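Thiol:disulfide interchange protein (Klebsiella pneumoniae, PDB 6DXN) probably works in the periplasm as a DsbA-type thiol oxidoreductase of the thioredoxin family, passing disulfide bonds to secreted proteins. Local coordinates at residues Glu145-His150 with Ser154-Gly159; Trp78-Tyr83 with Glu122-Met127. All coordinates share one frame; numbering follows the deposited sequence.

Contact 1 (145-150 with 154-159) belongs to the thioredoxin-like part of the chain and contact 2 (78-83 with 122-127) to the helical part inserted in it. Their centres lie 25 Å apart and they do not touch, their nearest atoms being about 12 Å apart, but helix 131-146, which follows helix 121-129 in the chain, leads from the neighbourhood of contact 2 to contact 1 and also covers helix 71-83. Both contacts are mostly buried, contact 1 lying nearer the centre of the chain. Each contains a Met-aromatic pair, but two waters bridge polar atoms where helix exit meets strand at contact 1, whereas the two helices of contact 2 meet through apolar, aromatic and selenium contacts.

Contact 1 of 2, residues Glu145-His150 with Ser154-Gly159; sequences EKMKVH and SFYVSG
Val-149 and Met-147, where the chain leaves helix 131-146, pass beside strand 154-157 without a direct hydrogen bond, Val-149 CA lying 7.4 Å from Ser-154 CA. The helix closes in a Schellman motif: Lys-148 takes positive phi and its N bonds Glu-145 O at 2.9 Å. Tyr-156 is the residue most covered by the other segment. Its CG stands anti to the carbonyl carbon (chi1 -68°), and the ring reaches across to the helix exit. Met-147, a selenomethionine, meets it in an oblique Met-aromatic contact, SE 4.7 Å from the ring centroid. Its long, flexible chain also touches Val-26 and Phe-28 of the neighbouring strand 25-29. This is the point in the thioredoxin fold of DsbA proteins where the chain returns from the helical insertion to the central sheet. Compact, branched Val-149 suits the extended backbone here, its CG2 lying 4.2 Å from Tyr-156 CE1. At the ring's far end the hydroxyl joins a water network. One water donates to Met-147 O at 2.8 Å and lies in the ring plane by the hydroxyl. Another accepts from His-150 N and bonds both hydroxyls, Tyr-156 OH (2.8 Å) and Ser-154 OG (2.7 Å), a small polar residue suiting this buried place.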
# COMPACT_ATOMS: atom_id res chain seq x y z
N GLU A 145 -0.44 -4.22 13.20
CA GLU A 145 -0.86 -4.42 14.59
C GLU A 145 -0.89 -3.07 15.32
O GLU A 145 -1.95 -2.64 15.78
CB GLU A 145 0.04 -5.47 15.25
CG GLU A 145 -0.26 -5.73 16.72
CD GLU A 145 0.47 -4.83 17.70
OE1 GLU A 145 1.71 -4.68 17.57
OE2 GLU A 145 -0.19 -4.27 18.59
N LYS A 146 0.25 -2.38 15.39
CA LYS A 146 0.34 -1.11 16.15
C LYS A 146 -0.70 -0.09 15.68
O LYS A 146 -1.39 0.52 16.50
CB LYS A 146 1.76 -0.54 16.08
CG LYS A 146 2.83 -1.38 16.78
CD LYS A 146 2.57 -1.60 18.26
CE LYS A 146 3.71 -2.29 18.97
NZ LYS A 146 4.03 -3.61 18.37
N MSE A 147 -0.83 0.09 14.36
CA MSE A 147 -1.79 1.07 13.80
C MSE A 147 -3.24 0.61 13.88
O MSE A 147 -4.15 1.41 13.63
CB MSE A 147 -1.37 1.44 12.39
CG MSE A 147 0.05 2.00 12.41
SE MSE A 147 0.27 3.45 11.10
CE MSE A 147 2.03 2.92 10.42
N LYS A 148 -3.45 -0.67 14.22
CA LYS A 148 -4.78 -1.26 14.41
C LYS A 148 -5.58 -1.22 13.10
O LYS A 148 -6.74 -0.81 13.08
CB LYS A 148 -5.51 -0.52 15.55
CG LYS A 148 -4.73 -0.45 16.86
CD LYS A 148 -5.33 0.45 17.92
CE LYS A 148 -6.67 -0.02 18.44
NZ LYS A 148 -7.17 0.84 19.54
N VAL A 149 -4.95 -1.68 12.01
CA VAL A 149 -5.58 -1.70 10.69
C VAL A 149 -6.73 -2.72 10.71
O VAL A 149 -6.59 -3.80 11.27
CB VAL A 149 -4.55 -2.01 9.60
CG1 VAL A 149 -5.15 -1.97 8.21
CG2 VAL A 149 -3.35 -1.07 9.69
N HIS A 150 -7.86 -2.37 10.08
CA HIS A 150 -9.06 -3.23 10.08
C HIS A 150 -9.70 -3.31 8.69
O HIS A 150 -10.77 -3.91 8.54
CB HIS A 150 -10.06 -2.71 11.11
CG HIS A 150 -10.46 -1.28 10.90
ND1 HIS A 150 -9.77 -0.24 11.49
CD2 HIS A 150 -11.45 -0.72 10.18
CE1 HIS A 150 -10.32 0.90 11.13
NE2 HIS A 150 -11.36 0.63 10.33
N SER A 154 -6.19 1.16 3.22
CA SER A 154 -6.32 2.06 4.35
C SER A 154 -5.13 3.03 4.37
O SER A 154 -4.00 2.61 4.45
CB SER A 154 -6.44 1.26 5.62
OG SER A 154 -6.92 2.05 6.70
N PHE A 155 -5.43 4.33 4.29
CA PHE A 155 -4.38 5.37 4.29
C PHE A 155 -4.26 6.01 5.68
O PHE A 155 -5.28 6.34 6.30
CB PHE A 155 -4.68 6.44 3.24
CG PHE A 155 -4.69 5.95 1.81
CD1 PHE A 155 -5.75 5.19 1.34
CD2 PHE A 155 -3.67 6.29 0.94
CE1 PHE A 155 -5.77 4.74 0.03
CE2 PHE A 155 -3.70 5.85 -0.38
CZ PHE A 155 -4.75 5.08 -0.83
N TYR A 156 -3.01 6.17 6.14
CA TYR A 156 -2.65 6.81 7.41
C TYR A 156 -1.60 7.90 7.16
O TYR A 156 -0.58 7.64 6.52
CB TYR A 156 -2.12 5.80 8.43
CG TYR A 156 -3.14 4.81 8.93
CD1 TYR A 156 -3.52 3.73 8.15
CD2 TYR A 156 -3.73 4.95 10.18
CE1 TYR A 156 -4.46 2.82 8.60
CE2 TYR A 156 -4.67 4.04 10.64
CZ TYR A 156 -5.03 2.97 9.85
OH TYR A 156 -5.96 2.07 10.27
N VAL A 157 -1.87 9.11 7.67
CA VAL A 157 -0.97 10.25 7.54
C VAL A 157 -0.39 10.56 8.93
O VAL A 157 -1.13 10.62 9.93
CB VAL A 157 -1.71 11.47 6.94
CG1 VAL A 157 -0.76 12.63 6.68
CG2 VAL A 157 -2.45 11.11 5.66
N SER A 158 0.94 10.70 8.99
CA SER A 158 1.70 11.06 10.23
C SER A 158 1.37 10.10 11.39
O SER A 158 1.55 10.44 12.57
CB SER A 158 1.44 12.49 10.62
OG SER A 158 1.95 13.39 9.65
N GLY A 159 0.85 8.92 11.03
CA GLY A 159 0.48 7.88 11.98
C GLY A 159 -0.62 8.30 12.94
O GLY A 159 -0.83 7.63 13.95
O HOH W 1 -6.61 2.26 12.59
O HOH W 2 -7.81 0.60 8.86

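Contact 2 of 2, residues Trp78-Tyr83 with Glu122-Met127; sequences WAVAQY and EKYAEM
Val-80 enters between Tyr-124 and Met-127, one helical turn apart, where helices 71-83 and 121-129 pack nearly at right angles, their segment axes 10.5 Å apart and crossing at 101°. This is helix-on-helix packing within the helical insertion that distinguishes DsbA proteins from plain thioredoxins. So steep a crossing brings few residues together, and the valine, short and branched at CB, fits between the larger Tyr-124 and Met-127 side chains. Val-80 holds CG1 anti to its own backbone N (chi1 166°), and from there the methyl reaches both neighbours. It lies 3.6 Å from Tyr-124 CE1, an oblique approach to the ring. It also comes within 3.4 Å of Met-127 CE, tighter than usual van der Waals contact. Met-127, a selenomethionine, owes this to the bend at the end of its otherwise extended chain: chi3 of -57° swings the terminal methyl over to the valine, and the two side chains cross at about a right angle. An unbranched, flexible chain can thus serve two neighbours at once. The other is Tyr-83, an exposed residue, whose ring covers the apolar chain of Met-127; a tyrosine suits this border because its hydroxyl tolerates a polar setting. Tyr-124 is buried instead, its ring packed edge-to-face with Phe-114 of helix 107-115, which also touches Val-80. Against Tyr-83, Met-127 CG lies 3.7 Å from CE2 of that ring, and its selenium completes a Met-aromatic contact in the plane of the ring, with SE 3.8 Å from Tyr-83 CD2 and 3.9 Å from CE2 of the same ring.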
# COMPACT_ATOMS: atom_id res chain seq x y z
N TRP A 78 6.45 -8.52 -1.81
CA TRP A 78 6.42 -7.04 -1.95
C TRP A 78 7.76 -6.46 -1.44
O TRP A 78 8.33 -5.54 -2.05
CB TRP A 78 5.18 -6.49 -1.25
CG TRP A 78 4.89 -5.04 -1.50
CD1 TRP A 78 4.74 -4.07 -0.55
CD2 TRP A 78 4.75 -4.38 -2.77
NE1 TRP A 78 4.49 -2.86 -1.14
CE2 TRP A 78 4.49 -3.02 -2.50
CE3 TRP A 78 4.80 -4.81 -4.10
CZ2 TRP A 78 4.30 -2.08 -3.51
CZ3 TRP A 78 4.63 -3.87 -5.11
CH2 TRP A 78 4.37 -2.53 -4.81
N ALA A 79 8.26 -7.02 -0.33
CA ALA A 79 9.52 -6.59 0.27
C ALA A 79 10.68 -6.84 -0.69
O ALA A 79 11.54 -5.97 -0.87
CB ALA A 79 9.72 -7.30 1.59
N VAL A 80 10.70 -8.03 -1.31
CA VAL A 80 11.73 -8.37 -2.29
C VAL A 80 11.57 -7.44 -3.50
O VAL A 80 12.57 -6.98 -4.07
CB VAL A 80 11.67 -9.85 -2.73
CG1 VAL A 80 12.50 -10.10 -3.98
CG2 VAL A 80 12.09 -10.80 -1.63
N ALA A 81 10.31 -7.20 -3.89
CA ALA A 81 9.96 -6.36 -5.04
C ALA A 81 10.58 -4.96 -4.94
O ALA A 81 11.07 -4.42 -5.94
CB ALA A 81 8.45 -6.25 -5.14
N GLN A 82 10.56 -4.39 -3.73
CA GLN A 82 11.07 -3.03 -3.45
C GLN A 82 12.60 -3.05 -3.30
O GLN A 82 13.26 -2.08 -3.66
CB GLN A 82 10.40 -2.47 -2.20
CG GLN A 82 8.90 -2.32 -2.35
CD GLN A 82 8.19 -2.08 -1.04
OE1 GLN A 82 7.21 -2.74 -0.73
NE2 GLN A 82 8.71 -1.15 -0.25
N TYR A 83 13.13 -4.14 -2.76
CA TYR A 83 14.57 -4.31 -2.58
C TYR A 83 15.23 -4.45 -3.96
O TYR A 83 16.30 -3.90 -4.21
CB TYR A 83 14.87 -5.53 -1.70
CG TYR A 83 16.33 -5.93 -1.66
CD1 TYR A 83 17.23 -5.29 -0.82
CD2 TYR A 83 16.80 -6.95 -2.47
CE1 TYR A 83 18.57 -5.66 -0.79
CE2 TYR A 83 18.14 -7.33 -2.45
CZ TYR A 83 19.02 -6.68 -1.61
OH TYR A 83 20.34 -7.05 -1.58
N GLU A 122 16.73 -18.72 -7.89
CA GLU A 122 17.92 -18.68 -7.02
C GLU A 122 18.14 -17.27 -6.46
O GLU A 122 18.48 -17.11 -5.30
CB GLU A 122 19.19 -19.13 -7.75
CG GLU A 122 19.24 -20.61 -8.08
CD GLU A 122 18.30 -21.08 -9.18
OE1 GLU A 122 17.63 -20.23 -9.79
OE2 GLU A 122 18.26 -22.30 -9.42
N LYS A 123 17.95 -16.25 -7.31
CA LYS A 123 18.12 -14.85 -6.87
C LYS A 123 16.96 -14.49 -5.93
O LYS A 123 17.14 -13.74 -4.96
CB LYS A 123 18.22 -13.91 -8.07
CG LYS A 123 18.37 -12.42 -7.74
CD LYS A 123 19.68 -12.02 -7.06
CE LYS A 123 19.72 -10.54 -6.71
NZ LYS A 123 21.02 -10.14 -6.12
N TYR A 124 15.77 -15.05 -6.19
CA TYR A 124 14.62 -14.75 -5.34
C TYR A 124 14.83 -15.33 -3.94
O TYR A 124 14.51 -14.69 -2.94
CB TYR A 124 13.31 -15.24 -5.97
CG TYR A 124 12.10 -14.79 -5.20
CD1 TYR A 124 11.60 -13.51 -5.36
CD2 TYR A 124 11.48 -15.61 -4.28
CE1 TYR A 124 10.51 -13.06 -4.64
CE2 TYR A 124 10.38 -15.18 -3.55
CZ TYR A 124 9.89 -13.90 -3.73
OH TYR A 124 8.80 -13.47 -3.03
N ALA A 125 15.40 -16.54 -3.88
CA ALA A 125 15.69 -17.21 -2.62
C ALA A 125 16.76 -16.42 -1.85
O ALA A 125 16.68 -16.28 -0.62
CB ALA A 125 16.11 -18.64 -2.89
N GLU A 126 17.75 -15.91 -2.58
CA GLU A 126 18.84 -15.12 -1.99
C GLU A 126 18.27 -13.85 -1.35
O GLU A 126 18.68 -13.47 -0.25
CB GLU A 126 19.90 -14.80 -3.05
CG GLU A 126 20.71 -16.00 -3.50
CD GLU A 126 21.64 -15.74 -4.68
OE1 GLU A 126 21.67 -14.59 -5.16
OE2 GLU A 126 22.32 -16.69 -5.12
N MSE A 127 17.31 -13.21 -2.04
CA MSE A 127 16.69 -11.98 -1.54
C MSE A 127 15.80 -12.24 -0.35
O MSE A 127 15.75 -11.44 0.57
CB MSE A 127 15.97 -11.28 -2.70
CG MSE A 127 17.05 -10.69 -3.62
SE MSE A 127 16.32 -9.59 -5.09
CE MSE A 127 15.13 -10.88 -5.97